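Local coordinates for TodX (Pseudomonas putida, PDB 3BS0), which carries toluene, and probably related aromatic hydrocarbons, across the outer membrane as a first step in their biodegradation, at residues G184-S189 / V313-Q318; T253-A256 / A262-P265; L37-D42 / T226-D231. All coordinates share one frame; numbering follows the deposited sequence.

Contact 1 of 3, residues G184-S189 / V313-Q318; sequences GGLVPS and VAFISQ. With C8E ((hydroxyethyloxy)tri(ethyloxy)octane), chain D.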
loop_
_atom_site.group_PDB
_atom_site.type_symbol
_atom_site.label_atom_id
_atom_site.label_comp_id
_atom_site.label_asym_id
_atom_site.label_seq_id
_atom_site.Cartn_x
_atom_site.Cartn_y
_atom_site.Cartn_z
ATOM N N GLY A 184 -13.913 24.616 -12.707
ATOM C CA GLY A 184 -15.060 24.719 -11.841
ATOM C C GLY A 184 -15.481 26.152 -11.645
ATOM O O GLY A 184 -14.685 27.079 -11.835
ATOM N N GLY A 185 -16.743 26.329 -11.270
ATOM C CA GLY A 185 -17.265 27.654 -11.029
ATOM C C GLY A 185 -16.600 28.326 -9.842
ATOM O O GLY A 185 -16.689 29.545 -9.689
ATOM N N LEU A 186 -15.928 27.553 -8.996
ATOM C CA LEU A 186 -15.273 28.157 -7.833
ATOM C C LEU A 186 -14.003 28.863 -8.246
ATOM O O LEU A 186 -13.448 29.654 -7.486
ATOM C CB LEU A 186 -14.965 27.116 -6.754
ATOM C CG LEU A 186 -16.063 26.896 -5.708
ATOM C CD1 LEU A 186 -15.592 25.908 -4.641
ATOM C CD2 LEU A 186 -16.428 28.244 -5.077
ATOM N N VAL A 187 -13.546 28.585 -9.461
ATOM C CA VAL A 187 -12.339 29.230 -9.940
ATOM C C VAL A 187 -12.572 30.734 -9.981
ATOM O O VAL A 187 -11.898 31.472 -9.265
ATOM C CB VAL A 187 -11.930 28.732 -11.344
ATOM C CG1 VAL A 187 -10.785 29.577 -11.889
ATOM C CG2 VAL A 187 -11.541 27.278 -11.279
ATOM N N PRO A 188 -13.543 31.211 -10.794
ATOM C CA PRO A 188 -13.808 32.647 -10.873
ATOM C C PRO A 188 -14.320 33.318 -9.615
ATOM O O PRO A 188 -14.297 34.529 -9.526
ATOM C CB PRO A 188 -14.808 32.754 -12.017
ATOM C CG PRO A 188 -15.530 31.473 -11.950
ATOM C CD PRO A 188 -14.434 30.482 -11.718
ATOM N N SER A 189 -14.806 32.576 -8.639
ATOM C CA SER A 189 -15.274 33.262 -7.438
ATOM C C SER A 189 -14.210 33.368 -6.345
ATOM O O SER A 189 -14.166 34.360 -5.619
ATOM C CB SER A 189 -16.535 32.583 -6.889
ATOM O OG SER A 189 -16.431 31.182 -6.995
ATOM N N VAL A 313 -10.507 14.621 -9.349
ATOM C CA VAL A 313 -10.788 15.011 -7.992
ATOM C C VAL A 313 -11.898 16.000 -8.221
ATOM O O VAL A 313 -11.647 17.099 -8.696
ATOM C CB VAL A 313 -9.625 15.767 -7.364
ATOM C CG1 VAL A 313 -10.047 16.352 -6.030
ATOM C CG2 VAL A 313 -8.448 14.864 -7.215
ATOM N N ALA A 314 -13.126 15.604 -7.923
ATOM C CA ALA A 314 -14.259 16.498 -8.117
ATOM C C ALA A 314 -14.807 16.916 -6.759
ATOM O O ALA A 314 -15.282 16.081 -5.994
ATOM C CB ALA A 314 -15.337 15.797 -8.932
ATOM N N PHE A 315 -14.698 18.203 -6.447
ATOM C CA PHE A 315 -15.221 18.727 -5.195
ATOM C C PHE A 315 -16.412 19.608 -5.552
ATOM O O PHE A 315 -16.349 20.434 -6.472
ATOM C CB PHE A 315 -14.179 19.555 -4.459
ATOM C CG PHE A 315 -14.750 20.370 -3.320
ATOM C CD1 PHE A 315 -14.921 19.808 -2.058
ATOM C CD2 PHE A 315 -15.116 21.692 -3.520
ATOM C CE1 PHE A 315 -15.441 20.560 -1.018
ATOM C CE2 PHE A 315 -15.640 22.455 -2.489
ATOM C CZ PHE A 315 -15.804 21.890 -1.232
ATOM N N ILE A 316 -17.496 19.452 -4.813
ATOM C CA ILE A 316 -18.672 20.216 -5.131
ATOM C C ILE A 316 -19.441 20.663 -3.902
ATOM O O ILE A 316 -19.651 19.903 -2.974
ATOM C CB ILE A 316 -19.552 19.378 -6.079
ATOM C CG1 ILE A 316 -20.608 20.250 -6.742
ATOM C CG2 ILE A 316 -20.172 18.206 -5.329
ATOM C CD1 ILE A 316 -21.234 19.532 -7.911
ATOM N N SER A 317 -19.832 21.929 -3.908
ATOM C CA SER A 317 -20.579 22.520 -2.815
ATOM C C SER A 317 -21.787 23.302 -3.347
ATOM O O SER A 317 -22.018 23.378 -4.563
ATOM C CB SER A 317 -19.676 23.461 -2.022
ATOM O OG SER A 317 -19.205 24.512 -2.850
ATOM N N GLN A 318 -22.546 23.884 -2.422
ATOM C CA GLN A 318 -23.727 24.661 -2.759
ATOM C C GLN A 318 -23.326 25.935 -3.497
ATOM O O GLN A 318 -24.092 26.471 -4.299
ATOM C CB GLN A 318 -24.490 25.006 -1.481
ATOM C CG GLN A 318 -26.012 24.857 -1.593
ATOM C CD GLN A 318 -26.428 23.626 -2.385
ATOM O OE1 GLN A 318 -26.572 23.685 -3.610
ATOM N NE2 GLN A 318 -26.611 22.503 -1.693
HETATM C C1 C8E D . -4.354 3.635 -4.701
HETATM C C2 C8E D . -4.026 4.941 -4.125
HETATM C C3 C8E D . -4.861 6.072 -4.533
HETATM C C4 C8E D . -4.602 7.078 -3.564
HETATM C C5 C8E D . -4.879 8.366 -4.096
HETATM C C6 C8E D . -4.572 9.344 -3.083
HETATM C C7 C8E D . -4.205 10.422 -4.065
HETATM C C8 C8E D . -5.333 11.023 -4.783
HETATM O O9 C8E D . -5.538 12.400 -4.984
HETATM C C10 C8E D . -5.682 13.165 -3.723
HETATM C C11 C8E D . -5.953 14.619 -4.216
HETATM O O12 C8E D . -7.436 15.032 -4.261
HETATM C C13 C8E D . -7.596 16.201 -3.399
HETATM C C14 C8E D . -6.947 17.582 -3.796
HETATM O O15 C8E D . -6.953 18.272 -5.115
HETATM C C16 C8E D . -5.792 17.797 -5.922
HETATM C C17 C8E D . -4.472 18.574 -5.694
HETATM O O18 C8E D . -3.632 19.193 -6.672
HETATM C C19 C8E D . -2.648 18.241 -7.184
HETATM C C20 C8E D . -1.082 18.313 -7.081
HETATM O O21 C8E D . -0.370 18.723 -8.244
#

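Contact 2 of 3, residues T253-A256 / A262-P265; sequences TLSA and AVLP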
loop_
_atom_site.group_PDB
_atom_site.type_symbol
_atom_site.label_atom_id
_atom_site.label_comp_id
_atom_site.label_asym_id
_atom_site.label_seq_id
_atom_site.Cartn_x
_atom_site.Cartn_y
_atom_site.Cartn_z
ATOM N N THR A 253 -13.265 19.714 3.045
ATOM C CA THR A 253 -13.379 21.140 3.241
ATOM C C THR A 253 -12.388 21.848 2.334
ATOM O O THR A 253 -11.176 21.724 2.495
ATOM C CB THR A 253 -13.067 21.548 4.694
ATOM O OG1 THR A 253 -13.972 20.897 5.585
ATOM C CG2 THR A 253 -13.202 23.058 4.854
ATOM N N LEU A 254 -12.904 22.569 1.354
ATOM C CA LEU A 254 -12.041 23.326 0.464
ATOM C C LEU A 254 -11.935 24.663 1.157
ATOM O O LEU A 254 -12.943 25.267 1.505
ATOM C CB LEU A 254 -12.681 23.524 -0.893
ATOM C CG LEU A 254 -11.926 24.605 -1.654
ATOM C CD1 LEU A 254 -10.563 24.074 -2.094
ATOM C CD2 LEU A 254 -12.748 25.057 -2.848
ATOM N N SER A 255 -10.716 25.122 1.374
ATOM C CA SER A 255 -10.527 26.379 2.058
ATOM C C SER A 255 -9.504 27.271 1.363
ATOM O O SER A 255 -8.362 26.907 1.165
ATOM C CB SER A 255 -10.130 26.104 3.503
ATOM O OG SER A 255 -8.911 26.731 3.787
ATOM N N ALA A 256 -9.960 28.449 0.981
ATOM C CA ALA A 256 -9.160 29.424 0.283
ATOM C C ALA A 256 -8.483 30.307 1.300
ATOM O O ALA A 256 -9.060 30.603 2.344
ATOM C CB ALA A 256 -10.061 30.262 -0.635
ATOM N N ALA A 262 -6.301 35.386 5.500
ATOM C CA ALA A 262 -7.742 35.225 5.655
ATOM C C ALA A 262 -8.124 33.846 5.143
ATOM O O ALA A 262 -7.575 33.375 4.147
ATOM C CB ALA A 262 -8.473 36.270 4.871
ATOM N N VAL A 263 -9.053 33.193 5.831
ATOM C CA VAL A 263 -9.487 31.859 5.434
ATOM C C VAL A 263 -10.964 31.857 5.034
ATOM O O VAL A 263 -11.794 32.486 5.678
ATOM C CB VAL A 263 -9.250 30.860 6.582
ATOM C CG1 VAL A 263 -9.709 29.477 6.180
ATOM C CG2 VAL A 263 -7.767 30.852 6.957
ATOM N N LEU A 264 -11.284 31.151 3.958
ATOM C CA LEU A 264 -12.658 31.078 3.471
ATOM C C LEU A 264 -12.967 29.625 3.129
ATOM O O LEU A 264 -12.937 29.231 1.959
ATOM C CB LEU A 264 -12.819 31.970 2.228
ATOM C CG LEU A 264 -14.213 32.337 1.705
ATOM C CD1 LEU A 264 -14.058 33.138 0.397
ATOM C CD2 LEU A 264 -15.055 31.091 1.472
ATOM N N PRO A 265 -13.275 28.815 4.158
ATOM C CA PRO A 265 -13.611 27.384 4.109
ATOM C C PRO A 265 -14.921 27.087 3.403
ATOM O O PRO A 265 -15.804 27.933 3.325
ATOM C CB PRO A 265 -13.700 27.007 5.576
ATOM C CG PRO A 265 -14.334 28.238 6.167
ATOM C CD PRO A 265 -13.479 29.334 5.523
#

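Contact 3 of 3, residues L37-D42 / T226-D231; sequences LSFAPD and TYKLTD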
loop_
_atom_site.group_PDB
_atom_site.type_symbol
_atom_site.label_atom_id
_atom_site.label_comp_id
_atom_site.label_asym_id
_atom_site.label_seq_id
_atom_site.Cartn_x
_atom_site.Cartn_y
_atom_site.Cartn_z
ATOM N N LEU A 37 -1.319 -22.683 -0.296
ATOM C CA LEU A 37 -1.913 -23.095 0.964
ATOM C C LEU A 37 -1.916 -24.612 1.109
ATOM O O LEU A 37 -2.058 -25.144 2.219
ATOM C CB LEU A 37 -3.341 -22.555 1.101
ATOM C CG LEU A 37 -3.504 -21.039 1.250
ATOM C CD1 LEU A 37 -4.988 -20.725 1.298
ATOM C CD2 LEU A 37 -2.786 -20.525 2.508
ATOM N N SER A 38 -1.751 -25.315 -0.008
ATOM C CA SER A 38 -1.743 -26.770 0.044
ATOM C C SER A 38 -0.435 -27.290 0.621
ATOM O O SER A 38 -0.306 -28.483 0.910
ATOM C CB SER A 38 -2.000 -27.363 -1.338
ATOM O OG SER A 38 -3.386 -27.408 -1.610
ATOM N N PHE A 39 0.524 -26.390 0.807
ATOM C CA PHE A 39 1.807 -26.764 1.390
ATOM C C PHE A 39 1.709 -26.564 2.899
ATOM O O PHE A 39 2.703 -26.637 3.620
ATOM C CB PHE A 39 2.948 -25.881 0.869
ATOM C CG PHE A 39 3.064 -25.826 -0.627
ATOM C CD1 PHE A 39 2.427 -26.756 -1.437
ATOM C CD2 PHE A 39 3.814 -24.825 -1.228
ATOM C CE1 PHE A 39 2.532 -26.677 -2.831
ATOM C CE2 PHE A 39 3.923 -24.743 -2.610
ATOM C CZ PHE A 39 3.280 -25.667 -3.412
ATOM N N ALA A 40 0.509 -26.291 3.383
ATOM C CA ALA A 40 0.341 -26.068 4.809
ATOM C C ALA A 40 0.337 -27.371 5.607
ATOM O O ALA A 40 -0.115 -28.415 5.122
ATOM C CB ALA A 40 -0.947 -25.303 5.071
ATOM N N PRO A 41 0.845 -27.319 6.850
ATOM C CA PRO A 41 0.871 -28.518 7.682
ATOM C C PRO A 41 -0.553 -28.988 7.954
ATOM O O PRO A 41 -1.483 -28.180 8.027
ATOM C CB PRO A 41 1.599 -28.053 8.940
ATOM C CG PRO A 41 1.297 -26.594 8.996
ATOM C CD PRO A 41 1.418 -26.168 7.566
ATOM N N ASP A 42 -0.707 -30.304 8.063
ATOM C CA ASP A 42 -1.987 -30.938 8.323
ATOM C C ASP A 42 -2.757 -30.175 9.376
ATOM O O ASP A 42 -2.186 -29.749 10.369
ATOM C CB ASP A 42 -1.752 -32.356 8.810
ATOM C CG ASP A 42 -2.277 -33.384 7.859
ATOM O OD1 ASP A 42 -3.412 -33.869 8.080
ATOM O OD2 ASP A 42 -1.560 -33.695 6.883
ATOM N N THR A 226 0.836 -24.292 -8.571
ATOM C CA THR A 226 2.172 -24.748 -8.229
ATOM C C THR A 226 2.505 -26.107 -8.833
ATOM O O THR A 226 1.616 -26.861 -9.240
ATOM C CB THR A 226 2.359 -24.811 -6.699
ATOM O OG1 THR A 226 1.190 -25.379 -6.095
ATOM C CG2 THR A 226 2.587 -23.427 -6.138
ATOM N N TYR A 227 3.801 -26.403 -8.892
ATOM C CA TYR A 227 4.275 -27.664 -9.447
ATOM C C TYR A 227 5.681 -27.991 -8.937
ATOM O O TYR A 227 6.542 -27.108 -8.855
ATOM C CB TYR A 227 4.292 -27.587 -10.972
ATOM C CG TYR A 227 4.506 -28.927 -11.633
ATOM C CD1 TYR A 227 3.428 -29.781 -11.888
ATOM C CD2 TYR A 227 5.789 -29.355 -11.993
ATOM C CE1 TYR A 227 3.624 -31.023 -12.490
ATOM C CE2 TYR A 227 5.992 -30.597 -12.591
ATOM C CZ TYR A 227 4.907 -31.423 -12.838
ATOM O OH TYR A 227 5.109 -32.642 -13.439
ATOM N N LYS A 228 5.905 -29.262 -8.603
ATOM C CA LYS A 228 7.200 -29.721 -8.098
ATOM C C LYS A 228 7.900 -30.570 -9.148
ATOM O O LYS A 228 7.758 -31.789 -9.145
ATOM C CB LYS A 228 7.016 -30.579 -6.842
ATOM C CG LYS A 228 6.239 -29.921 -5.732
ATOM C CD LYS A 228 5.532 -30.951 -4.861
ATOM C CE LYS A 228 4.531 -30.260 -3.935
ATOM N NZ LYS A 228 3.673 -31.206 -3.174
ATOM N N LEU A 229 8.655 -29.953 -10.049
ATOM C CA LEU A 229 9.343 -30.751 -11.054
ATOM C C LEU A 229 10.348 -31.692 -10.384
ATOM O O LEU A 229 10.378 -32.880 -10.694
ATOM C CB LEU A 229 10.026 -29.855 -12.097
ATOM C CG LEU A 229 10.952 -28.725 -11.667
ATOM C CD1 LEU A 229 11.473 -28.031 -12.909
ATOM C CD2 LEU A 229 10.210 -27.743 -10.786
ATOM N N THR A 230 11.154 -31.165 -9.463
ATOM C CA THR A 230 12.119 -31.990 -8.736
ATOM C C THR A 230 11.640 -32.216 -7.297
ATOM O O THR A 230 10.503 -31.889 -6.954
ATOM C CB THR A 230 13.515 -31.350 -8.667
ATOM O OG1 THR A 230 14.459 -32.306 -8.166
ATOM C CG2 THR A 230 13.509 -30.206 -7.718
ATOM N N ASP A 231 12.518 -32.759 -6.455
ATOM C CA ASP A 231 12.159 -33.041 -5.071
ATOM C C ASP A 231 12.498 -31.915 -4.106
ATOM O O ASP A 231 12.292 -32.049 -2.902
ATOM C CB ASP A 231 12.822 -34.339 -4.607
ATOM C CG ASP A 231 12.589 -35.492 -5.576
ATOM O OD1 ASP A 231 11.451 -35.626 -6.083
ATOM O OD2 ASP A 231 13.538 -36.269 -5.827
#

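Contact 1 of 3, residues G184-S189 / V313-Q318
The ring of F315 receives L186 at its edge: methyl CD1 of L186 lies close to the ring plane, 4.1 Å from CE2 of F315. One face of the same ring is covered by L254, whose CB stands over it at 3.5 Å from CE2. The contact belongs to the loop architecture at one mouth of a FadL-type outer-membrane barrel, where L186, in helix 186-194, packs against the short strand 314-317. That strand pairs with 263-272 and with 320-324, and a backbone bond between L186 and G321 ties L186 to the second of these. F315 holds its CG anti to the backbone N (chi1 167°), which carries the far end of the ring over to the leucine although the first bond of the side chain does not aim at it. L266 and I322 also touch both L186 and F315, so the pair sits in a buried apolar cluster. The OG of S317 is 4.3 Å from CD1 of L186, a van der Waals neighbour, while its hydrogen bond goes to the O of G320 in the adjoining turn. OG of S189 bonds back to O of G185, in the loop before the helix, at 3.2 Å. Next to A314, V313 sets both methyls beside ether oxygen O12 of a bound detergent, C8E, with CG1 of V313 3.6 Å from C13.

Contact 2 of 3, residues T253-A256 / A262-P265
The carbonyl O of A256 takes the N-H of L264 at 2.8 Å between O and N, with the donor in the carbonyl plane and an N-H...O angle of 152°. CA of V263 comes to 3.4 Å from the same oxygen, a CA-H...O contact that adds a weaker second hold. The return bond, from N of A256 to O of L264, is longer at 3.2 Å; it is straight at hydrogen (171°), yet the donor stands well above the carbonyl plane. Two reciprocal bonds make A256 and L264 a hydrogen-bonded antiparallel pair, and S255 with P265 form the non-hydrogen-bonded pair next to it. Proline suits that place, since a residue there turns its backbone N away from the facing strand. These pairs close the end of the beta hairpin of strands 244-257 and 263-272, whose short segments run at 156° to each other. On the face bearing S255 and P265, CG2 of T253 meets CB of P265 at 4.0 Å, the two side chains lying side by side and pointing the same way. In T253 the methyl lies anti to the backbone N, which leaves OG1 on the N side, where it bonds OD1 of D267. Farther along this face OG of S255 lies 3.7 Å from CG1 of V263, and F126 touches both residues. On the other face A256 and L264 bring their CB atoms to 4.3 Å, and F193 of helix 186-194 packs on both.

Contact 3 of 3, residues L37-D42 / T226-D231
F39 makes the whole contact for its segment, meeting T226 of strand 214-228 and, two residues on, K228. The chain reaches it through a 3-10 turn: L37 offers its carbonyl O to the N of A40 at 3.0 Å, closing the turn round S38 and F39. S38 follows with its side chain against T150, which also touches T226, and its OG makes a weak hydrogen bond to S142. At F39 the ring projects toward the strand with CG anti to the carbonyl carbon (chi1 -54°), and its far end rests against T226, with CZ of F39 almost equally far from OG1 (3.4 Å), CB (3.5 Å) and CG2 (3.6 Å) of that threonine. These contacts are van der Waals. Residues 37-42 come just before the first barrel strand, 44-60, in the N-terminal part that forms the plug, or hatch, in FadL relatives, so F39 probably marks a place where plug meets barrel wall. K228 supplies the second touch: its nearly extended chain brings CE to an oblique position by the ring, 4.2 Å from CE1 of F39. Trimming F39 to an alanine would probably open a gap in front of T226 and leave CE of K228 without its aromatic neighbour. Past F39 in the chain, the carbonyl oxygens of A40 and P41 receive weak hydrogen bonds from R94.

Overall arrangement
Contacts 1 and 2 are neighbours, their centres 12 Å apart, and share structure: strand 314-317 pairs with 263-272, and helix 186-194 supplies L186 to contact 1 and packs F193 on contact 2. CD1 of L186 meets CD2 of L254 at 3.5 Å, joining them directly. Contact 1 is buried and apolar; contact 2 is partly buried and held by backbone hydrogen bonds between close-in-sequence strands of one hairpin. Contact 3 lies on the opposite side of the chain's centre, about 57 Å from contact 1 between centres. It is partly buried, lacks a backbone pairing across its segments, and sets one aromatic side chain from a pre-barrel loop against strand 214-228, itself a neighbour of 244-257.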